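PDB 6WIL: hemolysin activator protein CdiB, which probably exports the contact-dependent inhibition toxin CdiA across the outer membrane, as an Omp85-type two-partner secretion transporter. Local coordinates for residues L142-I147 against Y204-L209; F116-I121 against D167-K172; G160-A165 against L174-E179; R183-D188 against H247-L252. All blocks are in the same frame, centred on the assembly; numbering follows the deposited sequence.

Interaction 1 of 4, residues L142-I147 against Y204-L209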
# COMPACT_ATOMS: atom_id res chain seq x y z
N LEU A 142 -7.06 -28.67 -6.52
CA LEU A 142 -8.12 -27.91 -7.16
C LEU A 142 -8.62 -28.67 -8.38
O LEU A 142 -7.81 -29.06 -9.23
CB LEU A 142 -7.63 -26.53 -7.56
CG LEU A 142 -8.63 -25.57 -8.19
CD1 LEU A 142 -9.71 -25.19 -7.19
CD2 LEU A 142 -7.93 -24.33 -8.72
N ASN A 143 -9.92 -28.89 -8.46
CA ASN A 143 -10.50 -29.59 -9.59
C ASN A 143 -11.01 -28.66 -10.68
O ASN A 143 -10.61 -28.79 -11.84
CB ASN A 143 -11.63 -30.50 -9.09
CG ASN A 143 -12.38 -31.19 -10.21
OD1 ASN A 143 -13.60 -31.24 -10.20
ND2 ASN A 143 -11.64 -31.75 -11.17
N LYS A 144 -11.89 -27.71 -10.34
CA LYS A 144 -12.42 -26.76 -11.30
C LYS A 144 -12.56 -25.39 -10.65
O LYS A 144 -12.90 -25.28 -9.47
CB LYS A 144 -13.80 -27.18 -11.85
CG LYS A 144 -13.97 -28.66 -12.18
CD LYS A 144 -15.38 -28.95 -12.69
CE LYS A 144 -16.46 -28.65 -11.65
NZ LYS A 144 -17.84 -28.89 -12.18
N ILE A 145 -12.32 -24.35 -11.44
CA ILE A 145 -12.75 -23.00 -11.08
C ILE A 145 -14.10 -22.78 -11.73
O ILE A 145 -14.23 -22.88 -12.96
CB ILE A 145 -11.72 -21.95 -11.52
CG1 ILE A 145 -10.42 -22.13 -10.73
CG2 ILE A 145 -12.27 -20.54 -11.33
CD1 ILE A 145 -9.17 -22.02 -11.57
N VAL A 146 -15.12 -22.51 -10.92
CA VAL A 146 -16.49 -22.40 -11.39
C VAL A 146 -16.93 -20.95 -11.26
O VAL A 146 -16.99 -20.41 -10.15
CB VAL A 146 -17.44 -23.33 -10.61
CG1 VAL A 146 -18.89 -23.05 -10.98
CG2 VAL A 146 -17.10 -24.79 -10.88
N ILE A 147 -17.24 -20.33 -12.40
CA ILE A 147 -17.74 -18.96 -12.42
C ILE A 147 -19.26 -19.07 -12.43
O ILE A 147 -19.91 -19.10 -13.48
CB ILE A 147 -17.21 -18.17 -13.61
CG1 ILE A 147 -15.71 -18.40 -13.78
CG2 ILE A 147 -17.50 -16.68 -13.43
CD1 ILE A 147 -14.88 -17.99 -12.57
N TYR A 204 -10.15 -33.55 -4.07
CA TYR A 204 -10.27 -32.38 -4.92
C TYR A 204 -11.33 -31.41 -4.42
O TYR A 204 -12.26 -31.78 -3.70
CB TYR A 204 -10.58 -32.79 -6.36
CG TYR A 204 -9.41 -33.42 -7.06
CD1 TYR A 204 -9.15 -34.77 -6.93
CD2 TYR A 204 -8.54 -32.66 -7.83
CE1 TYR A 204 -8.08 -35.36 -7.56
CE2 TYR A 204 -7.47 -33.23 -8.47
CZ TYR A 204 -7.24 -34.58 -8.33
OH TYR A 204 -6.16 -35.17 -8.96
N SER A 205 -11.18 -30.16 -4.84
CA SER A 205 -12.03 -29.06 -4.42
C SER A 205 -12.47 -28.27 -5.64
O SER A 205 -11.78 -28.24 -6.66
CB SER A 205 -11.30 -28.14 -3.41
OG SER A 205 -11.00 -28.77 -2.16
N ASP A 206 -13.61 -27.61 -5.51
CA ASP A 206 -14.11 -26.70 -6.54
C ASP A 206 -14.15 -25.30 -5.97
O ASP A 206 -14.63 -25.08 -4.86
CB ASP A 206 -15.49 -27.12 -7.04
CG ASP A 206 -15.41 -28.22 -8.08
OD1 ASP A 206 -14.34 -28.36 -8.71
OD2 ASP A 206 -16.41 -28.95 -8.26
N LEU A 207 -13.61 -24.35 -6.74
CA LEU A 207 -13.56 -22.94 -6.37
C LEU A 207 -14.76 -22.25 -7.00
O LEU A 207 -14.78 -21.97 -8.20
CB LEU A 207 -12.25 -22.32 -6.83
CG LEU A 207 -12.00 -20.90 -6.31
CD1 LEU A 207 -11.94 -20.92 -4.80
CD2 LEU A 207 -10.72 -20.32 -6.89
N ILE A 208 -15.77 -21.96 -6.17
CA ILE A 208 -17.00 -21.34 -6.63
C ILE A 208 -16.86 -19.82 -6.52
O ILE A 208 -16.72 -19.28 -5.42
CB ILE A 208 -18.21 -21.83 -5.82
CG1 ILE A 208 -18.20 -23.36 -5.72
CG2 ILE A 208 -19.51 -21.34 -6.43
CD1 ILE A 208 -18.12 -24.05 -7.07
N LEU A 209 -16.90 -19.14 -7.67
CA LEU A 209 -16.74 -17.69 -7.74
C LEU A 209 -18.03 -17.05 -8.22
O LEU A 209 -18.57 -17.44 -9.27
CB LEU A 209 -15.59 -17.31 -8.67
CG LEU A 209 -14.17 -17.56 -8.16
CD1 LEU A 209 -13.16 -17.31 -9.27
CD2 LEU A 209 -13.89 -16.67 -6.97
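Y204 lays its CB against CB of N143, 3.7 Å away, and its ring edge meets the carbonyl O of L142. S205 O then accepts N143 N at 2.7 Å. D206 sends its carboxylate back across the gap. OD1 of D206 comes to 3.0 Å from K144 N, but the bond is weak, bent to 122°. The K144 chain bends at chi3, which brings CE to 3.4 Å from D206 OD2. K144 NZ remains beyond salt-bridge range. L207 bonds with both backbone groups: N donates to K144 O, and O accepts V146 N at 2.8 Å. Its CB rests on L142 CD1. I208 sets CD1 on V146 CB at 3.7 Å. L209 N closes the ladder on V146 O, and its CD1 touches I145 CG2 and I147 CD1.

The strands run parallel, 20° apart, and an extra residue between L142 and I145 marks a beta bulge. F163 covers L142 and L207. Backbone bonds thus set the register. The face with L142, I145, L207 and L209 is apolar; the other is mixed, with V146 on I208 beside the loosely associated charges of K144 and D206.

Interaction 2 of 4, residues F116-I121 against D167-K172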
# COMPACT_ATOMS: atom_id res chain seq x y z
N PHE A 116 -2.24 -24.81 3.58
CA PHE A 116 -2.85 -25.94 2.87
C PHE A 116 -4.13 -26.34 3.61
O PHE A 116 -4.18 -27.32 4.36
CB PHE A 116 -1.86 -27.09 2.75
CG PHE A 116 -0.57 -26.70 2.07
CD1 PHE A 116 -0.44 -26.76 0.69
CD2 PHE A 116 0.52 -26.27 2.82
CE1 PHE A 116 0.74 -26.40 0.07
CE2 PHE A 116 1.70 -25.91 2.21
CZ PHE A 116 1.82 -25.97 0.83
N ILE A 117 -5.18 -25.57 3.37
CA ILE A 117 -6.41 -25.69 4.15
C ILE A 117 -7.26 -26.89 3.76
O ILE A 117 -8.16 -27.27 4.51
CB ILE A 117 -7.26 -24.41 4.01
CG1 ILE A 117 -7.35 -23.99 2.54
CG2 ILE A 117 -6.69 -23.29 4.88
CD1 ILE A 117 -8.28 -22.83 2.29
N THR A 118 -7.02 -27.50 2.60
CA THR A 118 -7.78 -28.67 2.17
C THR A 118 -6.94 -29.94 2.19
O THR A 118 -7.40 -30.98 1.70
CB THR A 118 -8.36 -28.45 0.77
OG1 THR A 118 -7.29 -28.34 -0.18
CG2 THR A 118 -9.21 -27.20 0.74
N SER A 119 -5.73 -29.88 2.72
CA SER A 119 -4.89 -31.06 2.90
C SER A 119 -5.04 -31.57 4.33
O SER A 119 -5.47 -30.85 5.23
CB SER A 119 -3.43 -30.74 2.59
OG SER A 119 -3.23 -30.63 1.19
N GLN A 120 -4.69 -32.84 4.53
CA GLN A 120 -4.90 -33.51 5.81
C GLN A 120 -3.75 -34.46 6.10
O GLN A 120 -3.39 -35.28 5.25
CB GLN A 120 -6.23 -34.27 5.82
CG GLN A 120 -6.51 -35.01 7.13
CD GLN A 120 -6.80 -34.07 8.28
OE1 GLN A 120 -7.68 -33.20 8.19
NE2 GLN A 120 -6.07 -34.23 9.38
N ILE A 121 -3.19 -34.35 7.30
CA ILE A 121 -2.19 -35.30 7.76
C ILE A 121 -2.89 -36.56 8.23
O ILE A 121 -3.80 -36.51 9.07
CB ILE A 121 -1.34 -34.68 8.89
CG1 ILE A 121 -0.57 -33.46 8.38
CG2 ILE A 121 -0.37 -35.71 9.46
CD1 ILE A 121 0.50 -33.80 7.36
N ASP A 167 -3.77 -27.80 -9.41
CA ASP A 167 -2.75 -27.41 -8.45
C ASP A 167 -3.20 -27.74 -7.03
O ASP A 167 -4.36 -28.06 -6.76
CB ASP A 167 -2.45 -25.91 -8.56
CG ASP A 167 -1.58 -25.58 -9.75
OD1 ASP A 167 -1.29 -26.49 -10.55
OD2 ASP A 167 -1.18 -24.40 -9.89
N ILE A 168 -2.25 -27.65 -6.10
CA ILE A 168 -2.54 -27.87 -4.69
C ILE A 168 -3.16 -26.61 -4.11
O ILE A 168 -2.66 -25.50 -4.31
CB ILE A 168 -1.27 -28.28 -3.93
CG1 ILE A 168 -0.68 -29.55 -4.55
CG2 ILE A 168 -1.56 -28.48 -2.46
CD1 ILE A 168 0.71 -29.89 -4.06
N VAL A 169 -4.26 -26.78 -3.38
CA VAL A 169 -4.99 -25.65 -2.81
C VAL A 169 -4.16 -25.01 -1.70
O VAL A 169 -3.82 -25.67 -0.71
CB VAL A 169 -6.36 -26.08 -2.29
CG1 VAL A 169 -7.01 -24.95 -1.51
CG2 VAL A 169 -7.25 -26.52 -3.44
N ASN A 170 -3.84 -23.73 -1.86
CA ASN A 170 -3.13 -22.96 -0.85
C ASN A 170 -3.85 -21.63 -0.63
O ASN A 170 -4.17 -20.93 -1.59
CB ASN A 170 -1.68 -22.70 -1.25
CG ASN A 170 -0.83 -22.26 -0.08
OD1 ASN A 170 -0.92 -21.12 0.38
ND2 ASN A 170 -0.00 -23.17 0.42
N LEU A 171 -4.08 -21.29 0.64
CA LEU A 171 -4.85 -20.10 0.98
C LEU A 171 -4.13 -18.80 0.63
O LEU A 171 -4.79 -17.78 0.44
CB LEU A 171 -5.20 -20.12 2.47
CG LEU A 171 -6.19 -19.07 2.98
CD1 LEU A 171 -7.52 -19.18 2.24
CD2 LEU A 171 -6.39 -19.23 4.48
N LYS A 172 -2.79 -18.82 0.55
CA LYS A 172 -2.07 -17.61 0.18
C LYS A 172 -2.31 -17.26 -1.28
O LYS A 172 -2.42 -16.08 -1.63
CB LYS A 172 -0.57 -17.79 0.44
CG LYS A 172 -0.17 -17.69 1.90
CD LYS A 172 1.34 -17.81 2.05
CE LYS A 172 1.73 -19.07 2.80
NZ LYS A 172 1.36 -18.99 4.25
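F116 and N170 make the polar contact. ND2 of N170 sits 3.3 Å above one face of the F116 ring, offset toward the rim, with the amide plane nearly perpendicular to the ring at 84°. The same nitrogen donates to K114 O. N170 is the N-cap of helix 171-181: its OD1 accepts K172 N at 3.0 Å, in the carbonyl plane on a lone pair. One side chain thus starts the helix and covers a ring face, and two bonds fix its rotation.

Apolar contacts follow. I168 CG2 meets the F116 ring at its edge, 3.8 Å from CD1. I117 CD1 reaches L171 CD1 at 3.7 Å, the two side chains crossing at about a right angle. T118 brings a polar atom to an apolar neighbour: its OG1 lies 3.2 Å from V169 CB, the side chains again crossing at about a right angle. A chi1 of 65° turns this hydroxyl onto V169.

L171 bonds through its backbone to G115, next to F116, and so links the two sides; V169 pairs with G140 of strand 132-149. F76 meets the F116 ring edge-to-face, and L111 and F78 also touch it. F116-S119 is a type I beta turn between helix 97-113 and strand 120-123. The contact is the junction of two successive POTRA domains, where this turn of the first meets the helix start of the second.

Interaction 3 of 4, residues G160-A165 against L174-E179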
# COMPACT_ATOMS: atom_id res chain seq x y z
N GLY A 160 -4.86 -13.16 -13.36
CA GLY A 160 -5.24 -12.74 -12.03
C GLY A 160 -5.01 -13.79 -10.95
O GLY A 160 -4.74 -13.44 -9.80
N LEU A 161 -5.12 -15.08 -11.30
CA LEU A 161 -4.97 -16.14 -10.32
C LEU A 161 -3.62 -16.82 -10.50
O LEU A 161 -3.35 -17.33 -11.60
CB LEU A 161 -6.08 -17.17 -10.45
CG LEU A 161 -7.51 -16.65 -10.42
CD1 LEU A 161 -8.47 -17.82 -10.56
CD2 LEU A 161 -7.77 -15.90 -9.14
N PRO A 162 -2.76 -16.85 -9.49
CA PRO A 162 -1.45 -17.50 -9.65
C PRO A 162 -1.51 -19.02 -9.58
O PRO A 162 -0.48 -19.67 -9.43
CB PRO A 162 -0.63 -16.91 -8.50
CG PRO A 162 -1.65 -16.61 -7.45
CD PRO A 162 -2.87 -16.16 -8.19
N PHE A 163 -2.71 -19.58 -9.70
CA PHE A 163 -2.91 -21.02 -9.65
C PHE A 163 -3.79 -21.44 -10.82
O PHE A 163 -4.39 -20.62 -11.51
CB PHE A 163 -3.55 -21.45 -8.32
CG PHE A 163 -4.86 -20.78 -8.03
CD1 PHE A 163 -6.05 -21.32 -8.48
CD2 PHE A 163 -4.90 -19.60 -7.30
CE1 PHE A 163 -7.26 -20.71 -8.21
CE2 PHE A 163 -6.11 -18.98 -7.02
CZ PHE A 163 -7.29 -19.54 -7.48
N LYS A 164 -3.86 -22.75 -11.05
CA LYS A 164 -4.65 -23.32 -12.13
C LYS A 164 -5.31 -24.60 -11.65
O LYS A 164 -5.06 -25.09 -10.55
CB LYS A 164 -3.80 -23.59 -13.37
CG LYS A 164 -2.84 -24.76 -13.21
CD LYS A 164 -1.87 -24.84 -14.37
CE LYS A 164 -1.15 -23.51 -14.55
NZ LYS A 164 0.03 -23.63 -15.45
N ALA A 165 -6.17 -25.15 -12.51
CA ALA A 165 -6.82 -26.41 -12.20
C ALA A 165 -5.79 -27.52 -12.07
O ALA A 165 -4.85 -27.62 -12.86
CB ALA A 165 -7.84 -26.75 -13.29
N LEU A 174 -5.04 -18.31 -3.05
CA LEU A 174 -6.45 -17.93 -3.15
C LEU A 174 -6.64 -16.46 -2.80
O LEU A 174 -7.36 -15.73 -3.49
CB LEU A 174 -7.31 -18.81 -2.25
CG LEU A 174 -7.29 -20.32 -2.47
CD1 LEU A 174 -8.41 -20.98 -1.67
CD2 LEU A 174 -7.42 -20.65 -3.95
N ASP A 175 -6.00 -16.01 -1.71
CA ASP A 175 -6.15 -14.63 -1.28
C ASP A 175 -5.54 -13.66 -2.28
O ASP A 175 -6.10 -12.59 -2.54
CB ASP A 175 -5.52 -14.44 0.10
CG ASP A 175 -6.37 -15.00 1.23
OD1 ASP A 175 -7.51 -15.45 0.96
OD2 ASP A 175 -5.90 -14.97 2.38
N GLN A 176 -4.38 -14.02 -2.83
CA GLN A 176 -3.75 -13.17 -3.84
C GLN A 176 -4.64 -13.02 -5.06
O GLN A 176 -4.91 -11.90 -5.51
CB GLN A 176 -2.39 -13.74 -4.23
CG GLN A 176 -1.61 -12.83 -5.15
CD GLN A 176 -1.26 -11.51 -4.48
OE1 GLN A 176 -1.12 -11.44 -3.26
NE2 GLN A 176 -1.13 -10.46 -5.28
N GLY A 177 -5.11 -14.14 -5.60
CA GLY A 177 -6.00 -14.08 -6.75
C GLY A 177 -7.30 -13.36 -6.45
O GLY A 177 -7.81 -12.61 -7.28
N LEU A 178 -7.86 -13.59 -5.26
CA LEU A 178 -9.06 -12.88 -4.86
C LEU A 178 -8.83 -11.37 -4.82
O LEU A 178 -9.70 -10.59 -5.24
CB LEU A 178 -9.54 -13.38 -3.50
CG LEU A 178 -10.75 -12.73 -2.85
CD1 LEU A 178 -11.70 -13.80 -2.35
CD2 LEU A 178 -10.29 -11.86 -1.71
N GLU A 179 -7.67 -10.94 -4.33
CA GLU A 179 -7.38 -9.51 -4.28
C GLU A 179 -7.25 -8.92 -5.67
O GLU A 179 -7.70 -7.80 -5.93
CB GLU A 179 -6.11 -9.25 -3.47
CG GLU A 179 -6.36 -8.95 -2.00
CD GLU A 179 -5.11 -9.11 -1.16
OE1 GLU A 179 -5.20 -9.71 -0.07
OE2 GLU A 179 -4.03 -8.65 -1.60
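G160 and L161 bring the end of helix 154-160 against helix 171-181 at G177. The L161 and G177 CA atoms are 4.2 Å apart. G160 O accepts a CA-H...O contact from G177 CA at 3.4 Å, and it also takes a hydrogen bond from N180 ND2. L161 is the first residue to leave the helical conformation, and from there the chain passes G177 and L174 and then leaves the second helix.

Without a side chain, G177 presents bare backbone to its neighbours. L161 CD2 presses on G177 CA at 3.5 Å and already fills the place a CB would take. P162 CD lies 4.0 Å from G177 N, a looser contact. One turn back, L174 CD2 rests over the face of the F163 ring, 4.1 Å from its centroid and 28° off the normal, a CH-pi contact. L161 CB lies over the opposite face, so the ring is sandwiched. F163 CG stands between the backbone N and the carbonyl carbon (chi1 57°), the crowded position.

Beyond this contact, F163 touches I145. The helix also carries polar groups toward the barrel: Q176 bonds to R325 and G280, and E179 makes salt bridges to R325 and K330. Strand 132-149, two helices joined by an extended connection, then strands 185-193 and 204-213 give the beta-alpha-alpha-beta-beta order of the POTRA fold. This is the helix packing of the second domain.

Interaction 4 of 4, residues R183-D188 against H247-L252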
# COMPACT_ATOMS: atom_id res chain seq x y z
N ARG A 183 -10.10 -5.86 -7.74
CA ARG A 183 -9.85 -4.56 -8.35
C ARG A 183 -10.94 -4.19 -9.34
O ARG A 183 -11.27 -3.01 -9.48
CB ARG A 183 -8.48 -4.55 -9.03
CG ARG A 183 -7.32 -4.64 -8.07
CD ARG A 183 -6.00 -4.63 -8.80
NE ARG A 183 -4.89 -4.91 -7.90
CZ ARG A 183 -3.61 -4.77 -8.23
NH1 ARG A 183 -3.28 -4.34 -9.44
NH2 ARG A 183 -2.66 -5.05 -7.34
N VAL A 184 -11.52 -5.18 -10.01
CA VAL A 184 -12.52 -4.93 -11.05
C VAL A 184 -13.86 -5.61 -10.77
O VAL A 184 -14.84 -5.27 -11.45
CB VAL A 184 -12.00 -5.34 -12.44
CG1 VAL A 184 -10.67 -4.66 -12.73
CG2 VAL A 184 -11.86 -6.84 -12.53
N TYR A 185 -13.93 -6.53 -9.82
CA TYR A 185 -15.18 -7.21 -9.49
C TYR A 185 -15.50 -7.08 -8.01
O TYR A 185 -14.61 -6.91 -7.17
CB TYR A 185 -15.13 -8.71 -9.81
CG TYR A 185 -14.92 -9.07 -11.25
CD1 TYR A 185 -15.93 -8.91 -12.19
CD2 TYR A 185 -13.71 -9.62 -11.67
CE1 TYR A 185 -15.73 -9.25 -13.52
CE2 TYR A 185 -13.51 -9.97 -12.99
CZ TYR A 185 -14.52 -9.78 -13.91
OH TYR A 185 -14.30 -10.14 -15.21
N ALA A 186 -16.79 -7.16 -7.70
CA ALA A 186 -17.23 -7.61 -6.39
C ALA A 186 -17.20 -9.13 -6.40
O ALA A 186 -17.84 -9.76 -7.25
CB ALA A 186 -18.63 -7.08 -6.07
N VAL A 187 -16.44 -9.73 -5.49
CA VAL A 187 -16.12 -11.15 -5.55
C VAL A 187 -16.71 -11.88 -4.35
O VAL A 187 -16.67 -11.37 -3.23
CB VAL A 187 -14.59 -11.38 -5.62
CG1 VAL A 187 -14.27 -12.86 -5.68
CG2 VAL A 187 -14.01 -10.67 -6.83
N ASP A 188 -17.27 -13.06 -4.61
CA ASP A 188 -17.65 -14.01 -3.57
C ASP A 188 -16.93 -15.32 -3.87
O ASP A 188 -17.05 -15.86 -4.98
CB ASP A 188 -19.17 -14.21 -3.52
CG ASP A 188 -19.62 -14.95 -2.27
OD1 ASP A 188 -19.27 -16.14 -2.10
OD2 ASP A 188 -20.34 -14.33 -1.45
N HIS A 247 -9.78 -5.65 -20.13
CA HIS A 247 -10.17 -6.95 -19.59
C HIS A 247 -8.96 -7.75 -19.13
O HIS A 247 -8.76 -8.91 -19.51
CB HIS A 247 -11.00 -7.74 -20.60
CG HIS A 247 -12.38 -7.20 -20.78
ND1 HIS A 247 -12.63 -6.01 -21.44
CD2 HIS A 247 -13.59 -7.67 -20.38
CE1 HIS A 247 -13.93 -5.78 -21.44
NE2 HIS A 247 -14.53 -6.77 -20.80
N LEU A 248 -8.13 -7.12 -18.31
CA LEU A 248 -6.93 -7.73 -17.76
C LEU A 248 -6.86 -7.51 -16.25
O LEU A 248 -5.76 -7.51 -15.68
CB LEU A 248 -5.68 -7.19 -18.44
CG LEU A 248 -5.46 -7.55 -19.91
CD1 LEU A 248 -4.30 -6.77 -20.50
CD2 LEU A 248 -5.23 -9.04 -20.05
N ASN A 249 -8.01 -7.31 -15.61
CA ASN A 249 -8.07 -6.88 -14.21
C ASN A 249 -7.29 -5.59 -14.02
O ASN A 249 -6.74 -5.32 -12.95
CB ASN A 249 -7.56 -7.98 -13.26
CG ASN A 249 -8.11 -9.35 -13.61
OD1 ASN A 249 -9.30 -9.61 -13.46
ND2 ASN A 249 -7.24 -10.23 -14.08
N ASP A 250 -7.24 -4.77 -15.07
CA ASP A 250 -6.44 -3.56 -15.10
C ASP A 250 -7.26 -2.35 -14.66
O ASP A 250 -8.50 -2.38 -14.66
CB ASP A 250 -5.87 -3.32 -16.49
CG ASP A 250 -6.90 -3.53 -17.59
OD1 ASP A 250 -7.80 -4.38 -17.40
OD2 ASP A 250 -6.81 -2.85 -18.64
N ILE A 251 -6.56 -1.29 -14.28
CA ILE A 251 -7.20 -0.05 -13.85
C ILE A 251 -6.46 1.11 -14.49
O ILE A 251 -5.23 1.21 -14.38
CB ILE A 251 -7.22 0.08 -12.32
CG1 ILE A 251 -8.28 -0.86 -11.73
CG2 ILE A 251 -7.49 1.51 -11.90
CD1 ILE A 251 -8.12 -1.11 -10.27
N LEU A 252 -7.20 1.98 -15.16
CA LEU A 252 -6.65 3.17 -15.80
C LEU A 252 -7.20 4.40 -15.10
O LEU A 252 -8.42 4.55 -14.96
CB LEU A 252 -7.00 3.19 -17.29
CG LEU A 252 -6.60 4.44 -18.08
CD1 LEU A 252 -5.09 4.53 -18.22
CD2 LEU A 252 -7.26 4.44 -19.45
O HOH W 1 -5.39 -3.40 -11.60
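V184 and N249 mark the closest backbone approach, 5.8 Å between CA atoms, where the lead-in to strand 185-193 meets the loop before strand 251-261. N249 has left-handed backbone angles in that loop.

V184 carries the middle of the contact. Its CG1 touches N249 CA at 3.7 Å and D250 O at the same distance, while CG2 lies 3.9 Å from N249 OD1. The V184 and N249 side chains cross at about a right angle. Y185 adds a distant contact from CE2 to the same OD1. On the other flank, R183 CB packs on I251 CD1 at 3.7 Å.

Past CB the R183 chain is extended from CG to NE, and the guanidinium travels well beyond I251. There a water sits at its edge, in plane. NH1 donates to this water at 3.2 Å, and the water donates in turn to N249 O at 2.7 Å. The main charge partner of R183 is D283, which forms a salt bridge with NH2.

The loop itself is held by D250. Its OD1 accepts L248 N from above the carboxylate plane, 47° out of it, and OD2 bonds with F246 N and Y275 OH. N249 ND2 donates to Q156 O, and N243 ND2 to R183 O.

Direct contact is therefore aliphatic packing of V184 and of R183 CB, with one water bridge. Around it, the flanking bonds to D283, N243 and Q156 join the POTRA side to the barrel side and satisfy the polar ends.

In the fold
Interactions 1, 2 and 3 build and frame the second POTRA domain. Interaction 1 is sheet pairing, partly buried. Interaction 3 is buried packing of loop on helix, and F163 joins it to interaction 1. Interaction 2 lies at the domain's far edge, partly buried, and shares helix 171-181 with interaction 3. L142 N probably bonds to D167 O, which ties interactions 1 and 2 together. Interaction 4 is buried at the other end, where the start of strand 185-193 meets the barrel loop before strand 251-261. It touches interaction 3 through G160 and N249 and interaction 1 where L209 packs on V187. It lacks the direct backbone bonds of interaction 1. Its nearest atoms are about 12 Å from interaction 2.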